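Local coordinates for protein benzoylformate Decarboxylase (Polynucleobacter necessarius, PDB 4K9Q) that probably catalyses the thiamine diphosphate- and magnesium-dependent decarboxylation of benzoylformate to benzaldehyde and carbon dioxide, at residues S58-I69 with N88-G97; D207-G217 with S313-E321. All coordinates share one frame; numbering follows the deposited sequence.

Contact 1: S58-I69 with N88-G97; sequences SQSLRKPVIVNI and NKTPLIITAG
Thr-95 grips Val-67 twice: the carbonyl oxygen Val-67 O accepts from Thr-95 N at 2.7 Å and from the hydroxyl Thr-95 OG1 at 2.8 Å. The hydroxyl sits between the backbone N and the carbonyl carbon (chi1 71°), which folds it back over the neighbouring strand. There it also accepts from Asn-68 ND2 at 3.0 Å, a nearly straight bond (164°) lying in the Asn-68 amide plane. A valine in place of Thr-95 would probably cost Val-67 O its second donor and set the Asn-68 amide free to turn. Backbone bonds of the parallel pair continue on both sides, from Ile-93 N to Val-65 O through to Gly-97 N to Ile-69 O. On the other face of the sheet Val-67 and Ile-94 lie alongside, Ile-94 CD1 3.7 Å from Val-67 CB, while Val-50 and Ala-54 of helix 47-61 pack on Val-67. Before the strands, Pro-64 CB rests 3.2 Å from the carbonyl oxygen Pro-91 O, which is buried without a polar partner; Pro-91 centres an inverse gamma turn. Farther back Ser-58 CB is pressed tightly on Thr-90 CG2 (3.5 Å), and Ser-58 OG donates to Lys-63 O. The amides of Gln-59 and Asn-88 stand nearly perpendicular, both donating to Asp-55, as does Thr-90 OG1. Tyr-143 and Met-147 of helix 135-147 cover Pro-64. Strands 66-69 and 93-98, with two helices between them, form a beta-alpha-beta crossover at the centre of the parallel sheet of the N-terminal thiamine diphosphate-binding domain; the Ile-69 side chain lies about 7 Å from a bound cofactor.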
loop_
_atom_site.group_PDB
_atom_site.type_symbol
_atom_site.label_atom_id
_atom_site.label_comp_id
_atom_site.label_asym_id
_atom_site.label_seq_id
_atom_site.Cartn_x
_atom_site.Cartn_y
_atom_site.Cartn_z
ATOM N N SER A 58 9.953 3.825 -26.652
ATOM C CA SER A 58 8.816 2.893 -26.655
ATOM C C SER A 58 7.610 3.458 -27.432
ATOM O O SER A 58 6.906 2.722 -28.116
ATOM C CB SER A 58 8.420 2.529 -25.222
ATOM O OG SER A 58 7.232 1.749 -25.207
ATOM N N GLN A 59 7.372 4.766 -27.329
ATOM C CA GLN A 59 6.267 5.377 -28.059
ATOM C C GLN A 59 6.541 5.291 -29.556
ATOM O O GLN A 59 5.644 5.010 -30.349
ATOM C CB GLN A 59 6.054 6.834 -27.637
ATOM C CG GLN A 59 5.479 7.001 -26.223
ATOM C CD GLN A 59 5.018 8.423 -25.947
ATOM O OE1 GLN A 59 4.657 9.166 -26.868
ATOM N NE2 GLN A 59 5.022 8.812 -24.681
ATOM N N SER A 60 7.796 5.522 -29.932
ATOM C CA SER A 60 8.174 5.495 -31.336
ATOM C C SER A 60 7.995 4.097 -31.917
ATOM O O SER A 60 7.469 3.944 -33.015
ATOM C CB SER A 60 9.625 5.952 -31.506
ATOM O OG SER A 60 10.045 5.898 -32.866
ATOM N N LEU A 61 8.425 3.087 -31.170
ATOM C CA LEU A 61 8.463 1.714 -31.677
ATOM C C LEU A 61 7.170 0.920 -31.472
ATOM O O LEU A 61 6.986 -0.124 -32.093
ATOM C CB LEU A 61 9.641 0.952 -31.061
ATOM C CG LEU A 61 10.998 1.594 -31.358
ATOM C CD1 LEU A 61 12.127 0.777 -30.785
ATOM C CD2 LEU A 61 11.185 1.773 -32.854
ATOM N N ARG A 62 6.293 1.413 -30.593
ATOM C CA ARG A 62 5.089 0.679 -30.177
ATOM C C ARG A 62 5.390 -0.727 -29.645
ATOM O O ARG A 62 4.733 -1.715 -30.003
ATOM C CB ARG A 62 4.041 0.662 -31.290
ATOM C CG ARG A 62 3.412 2.033 -31.502
ATOM C CD ARG A 62 2.359 2.051 -32.595
ATOM N NE ARG A 62 1.644 3.325 -32.593
ATOM C CZ ARG A 62 2.033 4.404 -33.264
ATOM N NH1 ARG A 62 3.140 4.372 -33.993
ATOM N NH2 ARG A 62 1.311 5.523 -33.199
ATOM N N LYS A 63 6.393 -0.798 -28.777
ATOM C CA LYS A 63 6.709 -2.012 -28.046
ATOM C C LYS A 63 7.504 -1.617 -26.813
ATOM O O LYS A 63 7.952 -0.473 -26.697
ATOM C CB LYS A 63 7.498 -2.993 -28.916
ATOM C CG LYS A 63 8.838 -2.495 -29.365
ATOM C CD LYS A 63 9.535 -3.603 -30.144
ATOM C CE LYS A 63 10.851 -3.152 -30.699
ATOM N NZ LYS A 63 11.548 -4.285 -31.391
ATOM N N PRO A 64 7.667 -2.555 -25.879
ATOM C CA PRO A 64 8.351 -2.216 -24.631
ATOM C C PRO A 64 9.829 -1.893 -24.827
ATOM O O PRO A 64 10.470 -2.335 -25.782
ATOM C CB PRO A 64 8.200 -3.491 -23.795
ATOM C CG PRO A 64 6.975 -4.170 -24.355
ATOM C CD PRO A 64 7.049 -3.893 -25.825
ATOM N N VAL A 65 10.346 -1.099 -23.902
ATOM C CA VAL A 65 11.769 -0.863 -23.758
ATOM C C VAL A 65 12.070 -1.180 -22.294
ATOM O O VAL A 65 11.228 -0.951 -21.427
ATOM C CB VAL A 65 12.130 0.602 -24.078
ATOM C CG1 VAL A 65 13.596 0.879 -23.712
ATOM C CG2 VAL A 65 11.867 0.905 -25.561
ATOM N N ILE A 66 13.239 -1.747 -22.017
ATOM C CA ILE A 66 13.626 -2.031 -20.640
ATOM C C ILE A 66 14.360 -0.844 -20.029
ATOM O O ILE A 66 15.245 -0.260 -20.655
ATOM C CB ILE A 66 14.518 -3.274 -20.549
ATOM C CG1 ILE A 66 13.709 -4.518 -20.931
ATOM C CG2 ILE A 66 15.079 -3.417 -19.145
ATOM C CD1 ILE A 66 14.549 -5.746 -21.041
ATOM N N VAL A 67 13.955 -0.477 -18.819
ATOM C CA VAL A 67 14.669 0.483 -17.996
ATOM C C VAL A 67 15.419 -0.338 -16.941
ATOM O O VAL A 67 14.855 -1.244 -16.340
ATOM C CB VAL A 67 13.679 1.468 -17.320
ATOM C CG1 VAL A 67 14.339 2.208 -16.155
ATOM C CG2 VAL A 67 13.130 2.457 -18.350
ATOM N N ASN A 68 16.698 -0.051 -16.735
ATOM C CA ASN A 68 17.471 -0.745 -15.706
ATOM C C ASN A 68 18.110 0.307 -14.812
ATOM O O ASN A 68 18.998 1.045 -15.248
ATOM C CB ASN A 68 18.534 -1.647 -16.342
ATOM C CG ASN A 68 19.253 -2.524 -15.325
ATOM O OD1 ASN A 68 20.486 -2.524 -15.258
ATOM N ND2 ASN A 68 18.492 -3.287 -14.541
ATOM N N ILE A 69 17.635 0.393 -13.573
ATOM C CA ILE A 69 18.131 1.398 -12.645
ATOM C C ILE A 69 18.509 0.788 -11.302
ATOM O O ILE A 69 18.286 -0.405 -11.060
ATOM C CB ILE A 69 17.134 2.562 -12.491
ATOM C CG1 ILE A 69 15.782 2.059 -11.968
ATOM C CG2 ILE A 69 16.968 3.301 -13.826
ATOM C CD1 ILE A 69 14.688 3.128 -12.035
ATOM N N ASN A 88 0.959 8.331 -19.884
ATOM C CA ASN A 88 1.186 8.213 -21.336
ATOM C C ASN A 88 0.717 6.846 -21.860
ATOM O O ASN A 88 0.609 6.645 -23.078
ATOM C CB ASN A 88 2.682 8.327 -21.659
ATOM C CG ASN A 88 3.203 9.759 -21.638
ATOM O OD1 ASN A 88 2.438 10.733 -21.645
ATOM N ND2 ASN A 88 4.529 9.891 -21.627
ATOM N N LYS A 89 0.486 5.912 -20.938
ATOM C CA LYS A 89 0.156 4.517 -21.272
ATOM C C LYS A 89 1.260 3.809 -22.061
ATOM O O LYS A 89 0.999 3.067 -23.013
ATOM C CB LYS A 89 -1.198 4.429 -21.980
ATOM C CG LYS A 89 -2.356 4.729 -21.023
ATOM C CD LYS A 89 -3.725 4.501 -21.642
ATOM C CE LYS A 89 -4.100 5.598 -22.630
ATOM N NZ LYS A 89 -5.594 5.657 -22.764
ATOM N N THR A 90 2.506 4.025 -21.643
ATOM C CA THR A 90 3.648 3.451 -22.348
ATOM C C THR A 90 4.048 2.156 -21.669
ATOM O O THR A 90 4.227 2.123 -20.460
ATOM C CB THR A 90 4.845 4.407 -22.303
ATOM O OG1 THR A 90 4.431 5.705 -22.749
ATOM C CG2 THR A 90 6.000 3.887 -23.170
ATOM N N PRO A 91 4.194 1.079 -22.453
ATOM C CA PRO A 91 4.463 -0.248 -21.885
ATOM C C PRO A 91 5.939 -0.481 -21.511
ATOM O O PRO A 91 6.547 -1.423 -22.015
ATOM C CB PRO A 91 4.024 -1.190 -23.007
ATOM C CG PRO A 91 4.258 -0.412 -24.267
ATOM C CD PRO A 91 3.979 1.033 -23.913
ATOM N N LEU A 92 6.490 0.351 -20.630
ATOM C CA LEU A 92 7.871 0.176 -20.186
ATOM C C LEU A 92 7.988 -0.972 -19.195
ATOM O O LEU A 92 7.101 -1.181 -18.355
ATOM C CB LEU A 92 8.385 1.454 -19.519
ATOM C CG LEU A 92 8.392 2.703 -20.374
ATOM C CD1 LEU A 92 9.020 3.844 -19.563
ATOM C CD2 LEU A 92 9.176 2.441 -21.686
ATOM N N ILE A 93 9.082 -1.720 -19.296
ATOM C CA ILE A 93 9.403 -2.706 -18.274
ATOM C C ILE A 93 10.496 -2.121 -17.388
ATOM O O ILE A 93 11.679 -2.084 -17.772
ATOM C CB ILE A 93 9.828 -4.043 -18.898
ATOM C CG1 ILE A 93 8.673 -4.602 -19.735
ATOM C CG2 ILE A 93 10.236 -5.039 -17.804
ATOM C CD1 ILE A 93 9.021 -5.867 -20.506
ATOM N N ILE A 94 10.089 -1.629 -16.221
ATOM C CA ILE A 94 11.027 -0.997 -15.301
ATOM C C ILE A 94 11.696 -2.060 -14.446
ATOM O O ILE A 94 11.023 -2.788 -13.716
ATOM C CB ILE A 94 10.342 0.015 -14.359
ATOM C CG1 ILE A 94 9.455 1.020 -15.123
ATOM C CG2 ILE A 94 11.407 0.724 -13.502
ATOM C CD1 ILE A 94 10.174 1.887 -16.126
ATOM N N THR A 95 13.017 -2.167 -14.533
ATOM C CA THR A 95 13.727 -3.112 -13.682
ATOM C C THR A 95 14.703 -2.378 -12.781
ATOM O O THR A 95 15.350 -1.427 -13.203
ATOM C CB THR A 95 14.472 -4.193 -14.490
ATOM O OG1 THR A 95 15.607 -3.619 -15.157
ATOM C CG2 THR A 95 13.541 -4.812 -15.517
ATOM N N ALA A 96 14.776 -2.795 -11.526
ATOM C CA ALA A 96 15.805 -2.280 -10.633
ATOM C C ALA A 96 16.491 -3.441 -9.935
ATOM O O ALA A 96 15.828 -4.367 -9.470
ATOM C CB ALA A 96 15.207 -1.339 -9.604
ATOM N N GLY A 97 17.816 -3.397 -9.855
ATOM C CA GLY A 97 18.530 -4.382 -9.070
ATOM C C GLY A 97 18.127 -4.265 -7.614
ATOM O O GLY A 97 17.671 -3.214 -7.153
#

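Contact 2: D207-G217 with S313-E321; sequences DIARSQAWSDG and SDSKLFLIE
The carboxylate of Asp-216 meets two side chains of helix 315-323, one with each oxygen: OD1 lies 3.5 Å from Lys-316 CE, and OD2 lies 3.5 Å from Ile-320 CG1. These are contacts with carbon, and Lys-316 NZ stays 4.6 Å from Asp-216 OD1, so any attraction between the two charges is probably modest. The Asp-207 carboxylate is held more firmly. Its OD1, on the anti lone pair, takes Arg-210 NH2 at the edge and in the plane of the guanidinium, and it also pairs with Lys-89; OD2 accepts from Asp-297 N and from a water that bridges to Ser-313 O and Ser-315 OG. The third carboxylate, of Asp-314, caps its helix: OD2 accepts from Leu-317 N at 3.1 Å, again with the anti lone pair, while OD1 accepts from Gln-149 NE2. Between these groups Ala-213 CB sits 3.7 Å from Lys-316 CA, and the small methyl allows this approach. Lys-316, with CG anti to the backbone N (chi1 -166°) and the rest extended, runs past Ala-213 toward Gln-212 O. Leu-319 CD1 fills the angle between Ala-213 CB and Gly-217 N, 3.8 Å from the latter, and Ser-315 OG touches Asp-207 CB at 3.3 Å. No direct hydrogen bond joins the segments; the Asp-207 water does so firmly, those at Ser-211 O and Asp-216 O weakly at one end. In the Rossmann-like central domain, helices 207-210 and 214-224 follow strand 201-204, helix 315-323 follows strand 309-312, and strand 266-270 offers Ile-270 to Ile-208, Ser-315 and Leu-319, while Leu-317 packs on Pro-184 of a second subunit.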
loop_
_atom_site.group_PDB
_atom_site.type_symbol
_atom_site.label_atom_id
_atom_site.label_comp_id
_atom_site.label_asym_id
_atom_site.label_seq_id
_atom_site.Cartn_x
_atom_site.Cartn_y
_atom_site.Cartn_z
ATOM N N ASP A 207 -5.661 8.588 -27.658
ATOM C CA ASP A 207 -5.779 7.146 -27.909
ATOM C C ASP A 207 -5.738 6.912 -29.418
ATOM O O ASP A 207 -5.242 5.884 -29.893
ATOM C CB ASP A 207 -7.094 6.560 -27.366
ATOM C CG ASP A 207 -7.161 6.514 -25.843
ATOM O OD1 ASP A 207 -6.175 6.885 -25.155
ATOM O OD2 ASP A 207 -8.233 6.085 -25.337
ATOM N N ILE A 208 -6.257 7.880 -30.170
ATOM C CA ILE A 208 -6.281 7.793 -31.624
ATOM C C ILE A 208 -4.856 7.758 -32.188
ATOM O O ILE A 208 -4.570 7.046 -33.153
ATOM C CB ILE A 208 -7.116 8.950 -32.229
ATOM C CG1 ILE A 208 -8.607 8.727 -31.937
ATOM C CG2 ILE A 208 -6.865 9.098 -33.741
ATOM C CD1 ILE A 208 -9.439 9.972 -32.161
ATOM N N ALA A 209 -3.954 8.508 -31.563
ATOM C CA ALA A 209 -2.567 8.531 -32.000
ATOM C C ALA A 209 -1.911 7.183 -31.708
ATOM O O ALA A 209 -1.334 6.567 -32.604
ATOM C CB ALA A 209 -1.807 9.662 -31.317
ATOM N N ARG A 210 -2.017 6.732 -30.459
ATOM C CA ARG A 210 -1.378 5.488 -30.033
ATOM C C ARG A 210 -1.886 4.291 -30.835
ATOM O O ARG A 210 -1.096 3.425 -31.231
ATOM C CB ARG A 210 -1.581 5.249 -28.526
ATOM C CG ARG A 210 -0.648 6.064 -27.625
ATOM C CD ARG A 210 -0.972 5.837 -26.148
ATOM N NE ARG A 210 -2.239 6.441 -25.746
ATOM C CZ ARG A 210 -2.366 7.707 -25.346
ATOM N NH1 ARG A 210 -1.295 8.495 -25.276
ATOM N NH2 ARG A 210 -3.559 8.178 -25.000
ATOM N N SER A 211 -3.191 4.253 -31.087
ATOM C CA SER A 211 -3.818 3.111 -31.756
ATOM C C SER A 211 -3.739 3.183 -33.278
ATOM O O SER A 211 -4.286 2.324 -33.972
ATOM C CB SER A 211 -5.286 2.982 -31.332
ATOM O OG SER A 211 -6.040 4.088 -31.793
ATOM N N GLN A 212 -3.072 4.210 -33.793
ATOM C CA GLN A 212 -2.891 4.362 -35.236
ATOM C C GLN A 212 -4.216 4.509 -35.972
ATOM O O GLN A 212 -4.396 3.966 -37.064
ATOM C CB GLN A 212 -2.041 3.220 -35.806
ATOM C CG GLN A 212 -0.634 3.232 -35.223
ATOM C CD GLN A 212 0.301 2.211 -35.832
ATOM O OE1 GLN A 212 0.255 1.027 -35.491
ATOM N NE2 GLN A 212 1.174 2.669 -36.722
ATOM N N ALA A 213 -5.131 5.259 -35.364
ATOM C CA ALA A 213 -6.482 5.445 -35.901
ATOM C C ALA A 213 -6.653 6.751 -36.677
ATOM O O ALA A 213 -7.775 7.183 -36.926
ATOM C CB ALA A 213 -7.508 5.372 -34.772
ATOM N N TRP A 214 -5.538 7.377 -37.038
ATOM C CA TRP A 214 -5.534 8.678 -37.706
ATOM C C TRP A 214 -6.534 8.729 -38.865
ATOM O O TRP A 214 -7.431 9.579 -38.892
ATOM C CB TRP A 214 -4.111 8.971 -38.197
ATOM C CG TRP A 214 -3.882 10.297 -38.841
ATOM C CD1 TRP A 214 -3.996 10.595 -40.170
ATOM C CD2 TRP A 214 -3.450 11.506 -38.195
ATOM N NE1 TRP A 214 -3.677 11.915 -40.386
ATOM C CE2 TRP A 214 -3.338 12.496 -39.192
ATOM C CE3 TRP A 214 -3.157 11.845 -36.869
ATOM C CZ2 TRP A 214 -2.941 13.812 -38.905
ATOM C CZ3 TRP A 214 -2.747 13.159 -36.585
ATOM C CH2 TRP A 214 -2.652 14.118 -37.600
ATOM N N SER A 215 -6.402 7.801 -39.810
ATOM C CA SER A 215 -7.252 7.819 -40.995
ATOM C C SER A 215 -8.705 7.489 -40.663
ATOM O O SER A 215 -9.622 8.036 -41.280
ATOM C CB SER A 215 -6.723 6.861 -42.059
ATOM O OG SER A 215 -6.869 5.520 -41.643
ATOM N N ASP A 216 -8.914 6.610 -39.689
ATOM C CA ASP A 216 -10.259 6.247 -39.256
ATOM C C ASP A 216 -10.976 7.404 -38.565
ATOM O O ASP A 216 -12.188 7.542 -38.675
ATOM C CB ASP A 216 -10.210 5.030 -38.335
ATOM C CG ASP A 216 -9.356 3.915 -38.907
ATOM O OD1 ASP A 216 -8.142 3.873 -38.596
ATOM O OD2 ASP A 216 -9.897 3.098 -39.683
ATOM N N GLY A 217 -10.220 8.236 -37.855
ATOM C CA GLY A 217 -10.787 9.428 -37.244
ATOM C C GLY A 217 -11.194 10.436 -38.305
ATOM O O GLY A 217 -12.211 11.114 -38.165
ATOM N N SER A 313 -13.101 0.843 -25.270
ATOM C CA SER A 313 -12.680 0.281 -26.546
ATOM C C SER A 313 -11.404 0.933 -27.045
ATOM O O SER A 313 -11.179 2.127 -26.835
ATOM C CB SER A 313 -13.768 0.491 -27.606
ATOM O OG SER A 313 -13.367 -0.035 -28.852
ATOM N N ASP A 314 -10.588 0.142 -27.729
ATOM C CA ASP A 314 -9.542 0.687 -28.581
ATOM C C ASP A 314 -10.180 1.697 -29.536
ATOM O O ASP A 314 -11.257 1.449 -30.088
ATOM C CB ASP A 314 -8.892 -0.436 -29.389
ATOM C CG ASP A 314 -7.766 0.053 -30.268
ATOM O OD1 ASP A 314 -6.623 0.146 -29.765
ATOM O OD2 ASP A 314 -8.015 0.333 -31.464
ATOM N N SER A 315 -9.534 2.840 -29.735
ATOM C CA SER A 315 -10.110 3.877 -30.581
ATOM C C SER A 315 -10.290 3.420 -32.026
ATOM O O SER A 315 -11.307 3.708 -32.657
ATOM C CB SER A 315 -9.237 5.134 -30.560
ATOM O OG SER A 315 -9.582 5.947 -29.454
ATOM N N LYS A 316 -9.289 2.727 -32.553
ATOM C CA LYS A 316 -9.356 2.280 -33.938
ATOM C C LYS A 316 -10.514 1.302 -34.129
ATOM O O LYS A 316 -11.317 1.446 -35.061
ATOM C CB LYS A 316 -8.033 1.651 -34.384
ATOM C CG LYS A 316 -7.944 1.486 -35.893
ATOM C CD LYS A 316 -6.588 0.988 -36.335
ATOM C CE LYS A 316 -6.547 0.875 -37.853
ATOM N NZ LYS A 316 -5.303 0.220 -38.329
ATOM N N LEU A 317 -10.606 0.317 -33.244
ATOM C CA LEU A 317 -11.668 -0.676 -33.337
ATOM C C LEU A 317 -13.044 -0.014 -33.251
ATOM O O LEU A 317 -13.952 -0.366 -34.005
ATOM C CB LEU A 317 -11.508 -1.741 -32.262
ATOM C CG LEU A 317 -10.241 -2.573 -32.460
ATOM C CD1 LEU A 317 -10.169 -3.690 -31.444
ATOM C CD2 LEU A 317 -10.203 -3.140 -33.863
ATOM N N PHE A 318 -13.199 0.959 -32.354
ATOM C CA PHE A 318 -14.476 1.663 -32.274
ATOM C C PHE A 318 -14.795 2.451 -33.540
ATOM O O PHE A 318 -15.902 2.372 -34.057
ATOM C CB PHE A 318 -14.558 2.621 -31.090
ATOM C CG PHE A 318 -15.810 3.448 -31.108
ATOM C CD1 PHE A 318 -17.006 2.926 -30.622
ATOM C CD2 PHE A 318 -15.812 4.714 -31.674
ATOM C CE1 PHE A 318 -18.175 3.679 -30.666
ATOM C CE2 PHE A 318 -16.969 5.464 -31.726
ATOM C CZ PHE A 318 -18.150 4.947 -31.221
ATOM N N LEU A 319 -13.836 3.228 -34.025
ATOM C CA LEU A 319 -14.080 4.067 -35.198
ATOM C C LEU A 319 -14.451 3.221 -36.425
ATOM O O LEU A 319 -15.321 3.591 -37.209
ATOM C CB LEU A 319 -12.866 4.952 -35.488
ATOM C CG LEU A 319 -12.699 6.099 -34.484
ATOM C CD1 LEU A 319 -11.279 6.653 -34.514
ATOM C CD2 LEU A 319 -13.732 7.199 -34.752
ATOM N N ILE A 320 -13.792 2.082 -36.577
ATOM C CA ILE A 320 -14.095 1.170 -37.679
ATOM C C ILE A 320 -15.524 0.621 -37.572
ATOM O O ILE A 320 -16.274 0.611 -38.552
ATOM C CB ILE A 320 -13.073 0.011 -37.738
ATOM C CG1 ILE A 320 -11.711 0.540 -38.198
ATOM C CG2 ILE A 320 -13.558 -1.074 -38.676
ATOM C CD1 ILE A 320 -10.588 -0.432 -37.975
ATOM N N GLU A 321 -15.912 0.196 -36.373
ATOM C CA GLU A 321 -17.247 -0.349 -36.170
ATOM C C GLU A 321 -18.344 0.713 -36.305
ATOM O O GLU A 321 -19.412 0.451 -36.862
ATOM C CB GLU A 321 -17.345 -1.055 -34.814
ATOM C CG GLU A 321 -16.552 -2.361 -34.740
ATOM C CD GLU A 321 -16.847 -3.286 -35.913
ATOM O OE1 GLU A 321 -18.024 -3.665 -36.094
ATOM O OE2 GLU A 321 -15.906 -3.624 -36.666
HETATM O O HOH W 1 -10.094 4.877 -27.085
HETATM O O HOH W 2 -5.093 -0.243 -33.104
HETATM O O HOH W 3 -13.729 5.128 -39.274
#

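Contact 1 is core and contact 2 only partly buried, and their chemistry follows. In 58-69 with 88-97, adjacent parallel strands share direct backbone hydrogen bonds; in 207-217 with 313-321, helices and turns meet through aliphatic carbon, carboxylates and bridging water. They hold different elements, the first in the N-terminal cofactor-binding domain near thiamine diphosphate, the second in the central domain away from the annotated sites. Their centres are about 23 Å apart, yet they touch at their ends: Lys-89 NZ forms a salt bridge with Asp-207 OD1 (2.7 Å), and Arg-62, just after helix 47-61, donates to the backbone carbonyl of Arg-210 and probably to that of Ala-209, tying the two domains together.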